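Local coordinates for protein importin subunit beta-1 (Saccharomyces cerevisiae, PDB 5OWU) that carries proteins into the nucleus as the beta subunit of the import receptor, working with importin alpha, which recognises the classical nuclear localization signal of the cargo, at residues L135-I138 with M139-T143; E192-K195 with A196-L199; K631-E634 with K635-E638. All blocks are in the same frame, centred on the assembly; numbering follows the deposited sequence.

Interaction 1 (L135-I138 with M139-T143)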
loop_
_atom_site.group_PDB
_atom_site.type_symbol
_atom_site.label_atom_id
_atom_site.label_comp_id
_atom_site.label_asym_id
_atom_site.label_seq_id
_atom_site.Cartn_x
_atom_site.Cartn_y
_atom_site.Cartn_z
ATOM N N LEU A 135 37.130 1.758 8.873
ATOM C CA LEU A 135 35.986 2.661 8.884
ATOM C C LEU A 135 35.300 2.677 10.239
ATOM O O LEU A 135 35.001 3.746 10.777
ATOM C CB LEU A 135 34.979 2.279 7.797
ATOM C CG LEU A 135 33.712 3.152 7.805
ATOM C CD1 LEU A 135 34.043 4.605 7.576
ATOM C CD2 LEU A 135 32.712 2.686 6.763
ATOM N N MET A 136 35.005 1.499 10.793
ATOM C CA MET A 136 34.217 1.457 12.019
ATOM C C MET A 136 35.003 1.984 13.209
ATOM O O MET A 136 34.419 2.585 14.119
ATOM C CB MET A 136 33.728 0.034 12.272
ATOM C CG MET A 136 32.527 -0.344 11.428
ATOM S SD MET A 136 31.180 0.835 11.614
ATOM C CE MET A 136 30.986 1.413 9.944
ATOM N N LYS A 137 36.321 1.785 13.219
ATOM C CA LYS A 137 37.151 2.446 14.216
ATOM C C LYS A 137 37.068 3.960 14.064
ATOM O O LYS A 137 36.964 4.690 15.060
ATOM C CB LYS A 137 38.593 1.956 14.083
ATOM C CG LYS A 137 39.480 2.235 15.288
ATOM C CD LYS A 137 40.314 3.487 15.093
ATOM C CE LYS A 137 41.441 3.567 16.113
ATOM N NZ LYS A 137 40.936 3.603 17.504
ATOM N N ILE A 138 37.076 4.452 12.821
ATOM C CA ILE A 138 36.954 5.894 12.610
ATOM C C ILE A 138 35.593 6.391 13.095
ATOM O O ILE A 138 35.490 7.468 13.691
ATOM C CB ILE A 138 37.193 6.257 11.128
ATOM C CG1 ILE A 138 38.662 6.040 10.753
ATOM C CG2 ILE A 138 36.810 7.707 10.864
ATOM C CD1 ILE A 138 38.992 6.234 9.258
ATOM N N MET A 139 34.529 5.626 12.841
ATOM C CA MET A 139 33.196 6.059 13.246
ATOM C C MET A 139 33.075 6.087 14.764
ATOM O O MET A 139 32.554 7.051 15.330
ATOM C CB MET A 139 32.124 5.143 12.644
ATOM C CG MET A 139 31.994 5.189 11.103
ATOM S SD MET A 139 31.393 6.744 10.407
ATOM C CE MET A 139 32.939 7.531 9.966
ATOM N N VAL A 140 33.565 5.044 15.442
ATOM C CA VAL A 140 33.504 5.015 16.901
ATOM C C VAL A 140 34.290 6.182 17.479
ATOM O O VAL A 140 33.819 6.880 18.385
ATOM C CB VAL A 140 34.011 3.664 17.435
ATOM C CG1 VAL A 140 34.194 3.703 18.967
ATOM C CG2 VAL A 140 33.044 2.565 17.045
ATOM N N ASP A 141 35.499 6.422 16.962
ATOM C CA ASP A 141 36.274 7.554 17.460
ATOM C C ASP A 141 35.595 8.883 17.145
ATOM O O ASP A 141 35.667 9.817 17.951
ATOM C CB ASP A 141 37.693 7.525 16.885
ATOM C CG ASP A 141 38.509 6.359 17.407
ATOM O OD1 ASP A 141 38.163 5.811 18.476
ATOM O OD2 ASP A 141 39.505 5.999 16.750
ATOM N N ASN A 142 34.902 8.975 16.006
ATOM C CA ASN A 142 34.325 10.238 15.539
ATOM C C ASN A 142 33.108 10.685 16.342
ATOM O O ASN A 142 32.789 11.878 16.341
ATOM C CB ASN A 142 33.918 10.124 14.067
ATOM C CG ASN A 142 35.061 10.411 13.122
ATOM O OD1 ASN A 142 36.210 10.485 13.537
ATOM N ND2 ASN A 142 34.746 10.586 11.843
ATOM N N THR A 143 32.397 9.770 16.988
ATOM C CA THR A 143 31.299 10.163 17.859
ATOM C C THR A 143 31.710 10.158 19.324
ATOM O O THR A 143 30.848 10.266 20.203
ATOM C CB THR A 143 30.082 9.261 17.634
ATOM O OG1 THR A 143 30.363 7.926 18.058
ATOM C CG2 THR A 143 29.701 9.252 16.158
#
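Met139 lies against Leu135 and Ile138 on the last turns of helix 133-142, in HEAT repeat 4. Its chain folds back at both chi2 (-67°) and chi3, a course that carries the terminal methyl CE to 3.9 Å from CD1 of Leu135 and 4.0 Å from CG2 of Ile138. Met136 comes to the same residue obliquely and brings its own CE to 4.1 Å from Met139 CG. Ile138 spreads its branches: CG2 also runs beside Asn142, 3.7 Å from ND2, the amide nitrogen that is hydrogen-bonded to Ser155 of helix 149-165. Beyond this cluster, Met139 touches Leu104 and Ser155, and Ile138 touches Leu101, joining helix 133-142 to helices 90-104 and 149-165. Around the helix the chemistry changes. The lysine chain of Lys137, bent at chi2 and chi4, crosses the aspartate at a slant and brings NZ to 2.9 Å from Asp141 OD2, in a salt bridge that uses the syn lone pair of the carboxylate. The helix is therefore amphipathic: flexible methionine chains fill the seams between neighbouring helices, while an i to i+4 ion pair, with an exposed lysine, ties successive turns together on the solvent side.

Interaction 2 (E192-K195 with A196-L199); sequences ETSK and AVRL
Glu192 reaches over the first turn of helix 195-208 and lays its chain on Val197 and Arg198. Starting at CB, 4.0 Å from Arg198 CG, the chain passes to CG, which sits 3.7 Å from Val197 CG1 with the arginine CG close by; the glutamate and arginine chains run past one another, heading opposite ways. A bend at chi2 (58°) then turns the chain so that it crosses the valine side chain at about a right angle, with CD 3.7 Å from Val197 CG1. At the tip the two oxygens part company. OE2 accepts the backbone N-H of Ser194 at 2.9 Å through its anti lone pair, with an N-H...O angle of 162°, whereas OE1 forms a salt bridge with Lys152 of helix 149-165. Ser194 is the N-cap: its OG takes the N-H of Val197 at 3.2 Å, and Ser194 CB is also pressed close to Val197 CG2, at 3.4 Å. Arg198 keeps its charge for other partners, with NE on the carbonyl of Ala188 and NH2 paired with Glu231. Were an alanine here in place of Glu192, the N-H of Ser194 and the charge of Lys152 would probably lose these mates and the flank of Val197 would be less covered. The acid thus works twice, its methylenes packing on the helix and its oxygens gripping the backbone of the capping residue and a neighbouring helix, while the serine hydroxyl takes up an amide of the first turn, as an N-cap does.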
loop_
_atom_site.group_PDB
_atom_site.type_symbol
_atom_site.label_atom_id
_atom_site.label_comp_id
_atom_site.label_asym_id
_atom_site.label_seq_id
_atom_site.Cartn_x
_atom_site.Cartn_y
_atom_site.Cartn_z
ATOM N N GLU A 192 25.412 13.719 25.767
ATOM C CA GLU A 192 25.674 14.480 24.551
ATOM C C GLU A 192 24.931 15.812 24.587
ATOM O O GLU A 192 23.727 15.861 24.854
ATOM C CB GLU A 192 25.267 13.677 23.316
ATOM C CG GLU A 192 25.321 14.476 22.023
ATOM C CD GLU A 192 26.693 15.061 21.749
ATOM O OE1 GLU A 192 27.684 14.295 21.769
ATOM O OE2 GLU A 192 26.780 16.285 21.510
ATOM N N THR A 193 25.652 16.892 24.279
ATOM C CA THR A 193 25.150 18.248 24.459
ATOM C C THR A 193 24.405 18.790 23.247
ATOM O O THR A 193 23.572 19.689 23.404
ATOM C CB THR A 193 26.317 19.189 24.793
ATOM O OG1 THR A 193 26.947 18.753 26.006
ATOM C CG2 THR A 193 25.846 20.632 24.970
ATOM N N SER A 194 24.675 18.274 22.053
ATOM C CA SER A 194 24.121 18.841 20.831
ATOM C C SER A 194 22.808 18.153 20.482
ATOM O O SER A 194 22.770 16.931 20.298
ATOM C CB SER A 194 25.110 18.704 19.678
ATOM O OG SER A 194 24.468 19.004 18.454
ATOM N N LYS A 195 21.736 18.943 20.369
ATOM C CA LYS A 195 20.450 18.389 19.963
ATOM C C LYS A 195 20.529 17.793 18.564
ATOM O O LYS A 195 19.934 16.742 18.297
ATOM C CB LYS A 195 19.369 19.467 20.024
ATOM C CG LYS A 195 19.152 20.032 21.420
ATOM C CD LYS A 195 17.996 21.022 21.458
ATOM C CE LYS A 195 17.703 21.483 22.884
ATOM N NZ LYS A 195 16.380 22.167 23.012
ATOM N N ALA A 196 21.253 18.450 17.655
ATOM C CA ALA A 196 21.427 17.895 16.318
ATOM C C ALA A 196 22.086 16.524 16.382
ATOM O O ALA A 196 21.698 15.605 15.651
ATOM C CB ALA A 196 22.253 18.848 15.455
ATOM N N VAL A 197 23.068 16.360 17.274
ATOM C CA VAL A 197 23.785 15.092 17.364
ATOM C C VAL A 197 22.885 14.008 17.942
ATOM O O VAL A 197 22.864 12.881 17.438
ATOM C CB VAL A 197 25.078 15.254 18.185
ATOM C CG1 VAL A 197 25.763 13.903 18.386
ATOM C CG2 VAL A 197 26.040 16.211 17.487
ATOM N N ARG A 198 22.136 14.318 19.010
ATOM C CA ARG A 198 21.221 13.330 19.573
ATOM C C ARG A 198 20.164 12.927 18.556
ATOM O O ARG A 198 19.810 11.746 18.454
ATOM C CB ARG A 198 20.548 13.869 20.835
ATOM C CG ARG A 198 21.457 14.018 22.035
ATOM C CD ARG A 198 20.643 14.125 23.318
ATOM N NE ARG A 198 20.361 12.812 23.893
ATOM C CZ ARG A 198 19.619 12.604 24.975
ATOM N NH1 ARG A 198 19.058 13.621 25.614
ATOM N NH2 ARG A 198 19.435 11.368 25.417
ATOM N N LEU A 199 19.649 13.895 17.796
ATOM C CA LEU A 199 18.661 13.593 16.764
ATOM C C LEU A 199 19.237 12.666 15.711
ATOM O O LEU A 199 18.625 11.651 15.356
ATOM C CB LEU A 199 18.172 14.880 16.097
ATOM C CG LEU A 199 17.002 15.621 16.723
ATOM C CD1 LEU A 199 16.767 16.901 15.944
ATOM C CD2 LEU A 199 15.751 14.751 16.733
#

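Interaction 3 (K631-E634 with K635-E638); sequences KGFE and KYLE
Phe633 holds its ring opposite the backbone N (chi1 -169°), which carries it forward along the chain, while Tyr636, turned the other way with chi1 at -47°, brings its own ring across it. The two aromatic side chains cross at about a right angle, yet their ring planes are inclined by 56° and the centroids stand 5.4 Å apart, an oblique pairing. A single ring carbon of the tyrosine does the touching: CD2 lies over one face of the phenylalanine, offset toward the rim, and is 3.7 Å from Phe633 CD1. Leu637 approaches the same ring differently, its CD2 in the ring plane at the edge, 3.9 Å from CE2 of Phe633, while its other methyl, CD1, turns to Glu634 and lies 4.0 Å from CG. Tyr636 has a neighbour over its own ring too, since CG of Lys635 sits above the centre of one face. The hydroxyl of Tyr636 and NZ of Lys635 share OD1 of Asp596, by a hydrogen bond and a salt bridge respectively, the hydrogen bond probably steadying the far end of the tyrosine. Two i to i+3 backbone bonds hold the turn beneath: Tyr636 N donates to Phe633 O at 3.0 Å and Leu637 N to Glu634 O at 2.9 Å, each donor standing well above the carbonyl plane. Phe633 and Tyr636 both press on Met599 of helix 595-607. This is a turn between successive HEAT repeats of the solenoid, 14 and 15, where a short 3-10 segment leads from helix 615-629 toward helix 637-649 and its aromatic residues are folded inward onto the neighbouring helices.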
loop_
_atom_site.group_PDB
_atom_site.type_symbol
_atom_site.label_atom_id
_atom_site.label_comp_id
_atom_site.label_asym_id
_atom_site.label_seq_id
_atom_site.Cartn_x
_atom_site.Cartn_y
_atom_site.Cartn_z
ATOM N N LYS A 631 -22.641 -8.877 -30.537
ATOM C CA LYS A 631 -22.472 -8.660 -31.970
ATOM C C LYS A 631 -23.073 -7.340 -32.422
ATOM O O LYS A 631 -22.646 -6.796 -33.449
ATOM C CB LYS A 631 -23.099 -9.813 -32.754
ATOM C CG LYS A 631 -22.292 -11.104 -32.704
ATOM C CD LYS A 631 -23.133 -12.297 -33.128
ATOM C CE LYS A 631 -22.341 -13.594 -33.066
ATOM N NZ LYS A 631 -23.212 -14.783 -33.294
ATOM N N GLY A 632 -24.044 -6.809 -31.679
ATOM C CA GLY A 632 -24.612 -5.512 -31.996
ATOM C C GLY A 632 -23.622 -4.372 -31.934
ATOM O O GLY A 632 -23.944 -3.273 -32.402
ATOM N N PHE A 633 -22.433 -4.597 -31.371
ATOM C CA PHE A 633 -21.418 -3.552 -31.318
ATOM C C PHE A 633 -20.616 -3.448 -32.608
ATOM O O PHE A 633 -19.919 -2.447 -32.814
ATOM C CB PHE A 633 -20.466 -3.806 -30.148
ATOM C CG PHE A 633 -19.559 -2.647 -29.851
ATOM C CD1 PHE A 633 -19.991 -1.598 -29.060
ATOM C CD2 PHE A 633 -18.280 -2.603 -30.368
ATOM C CE1 PHE A 633 -19.161 -0.535 -28.791
ATOM C CE2 PHE A 633 -17.447 -1.539 -30.105
ATOM C CZ PHE A 633 -17.886 -0.503 -29.317
ATOM N N GLU A 634 -20.701 -4.447 -33.485
ATOM C CA GLU A 634 -19.819 -4.473 -34.647
ATOM C C GLU A 634 -19.956 -3.216 -35.497
ATOM O O GLU A 634 -18.963 -2.747 -36.060
ATOM C CB GLU A 634 -20.090 -5.730 -35.470
ATOM C CG GLU A 634 -19.491 -6.968 -34.836
ATOM C CD GLU A 634 -20.033 -8.255 -35.415
ATOM O OE1 GLU A 634 -20.498 -8.245 -36.573
ATOM O OE2 GLU A 634 -19.993 -9.279 -34.703
ATOM N N LYS A 635 -21.158 -2.637 -35.575
ATOM C CA LYS A 635 -21.371 -1.464 -36.420
ATOM C C LYS A 635 -20.486 -0.285 -36.031
ATOM O O LYS A 635 -20.220 0.577 -36.875
ATOM C CB LYS A 635 -22.840 -1.043 -36.371
ATOM C CG LYS A 635 -23.349 -0.662 -34.976
ATOM C CD LYS A 635 -24.860 -0.406 -34.963
ATOM C CE LYS A 635 -25.252 0.822 -35.783
ATOM N NZ LYS A 635 -26.727 1.052 -35.769
ATOM N N TYR A 636 -20.029 -0.222 -34.783
ATOM C CA TYR A 636 -19.180 0.874 -34.338
ATOM C C TYR A 636 -17.698 0.575 -34.488
ATOM O O TYR A 636 -16.874 1.465 -34.253
ATOM C CB TYR A 636 -19.467 1.203 -32.869
ATOM C CG TYR A 636 -20.940 1.320 -32.542
ATOM C CD1 TYR A 636 -21.674 2.432 -32.938
ATOM C CD2 TYR A 636 -21.596 0.321 -31.836
ATOM C CE1 TYR A 636 -23.026 2.547 -32.638
ATOM C CE2 TYR A 636 -22.949 0.426 -31.530
ATOM C CZ TYR A 636 -23.656 1.543 -31.935
ATOM O OH TYR A 636 -24.998 1.658 -31.641
ATOM N N LEU A 637 -17.340 -0.650 -34.873
ATOM C CA LEU A 637 -15.942 -1.060 -34.821
ATOM C C LEU A 637 -15.086 -0.259 -35.789
ATOM O O LEU A 637 -13.953 0.105 -35.463
ATOM C CB LEU A 637 -15.825 -2.556 -35.111
ATOM C CG LEU A 637 -16.128 -3.505 -33.949
ATOM C CD1 LEU A 637 -16.061 -4.948 -34.425
ATOM C CD2 LEU A 637 -15.157 -3.286 -32.802
ATOM N N GLU A 638 -15.603 0.030 -36.984
ATOM C CA GLU A 638 -14.803 0.765 -37.957
ATOM C C GLU A 638 -14.417 2.137 -37.416
ATOM O O GLU A 638 -13.245 2.527 -37.458
ATOM C CB GLU A 638 -15.565 0.906 -39.273
ATOM C CG GLU A 638 -14.687 1.393 -40.419
ATOM C CD GLU A 638 -15.478 2.021 -41.552
ATOM O OE1 GLU A 638 -16.678 1.700 -41.703
ATOM O OE2 GLU A 638 -14.896 2.843 -42.290
#

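Overall arrangement
All three contacts are local and partly buried, each pairing a buried side (Met139; Val197 and Arg198; Phe633 and Tyr636) with an exposed lysine. Interaction 1 lies within one helix, interaction 2 at the start of a helix, and interaction 3 in the turn between two helices and the start of the second. Interactions 1 and 2 are neighbours, with centres about 17 Å apart, and both pack on helix 149-165; interaction 3 lies across the chain's centre, its centre more than 70 Å from either. Chemistry follows position: methionine packing with a flanking ion pair in the first, helix capping and salt bridges in the second, an aromatic core with charged margins in the third.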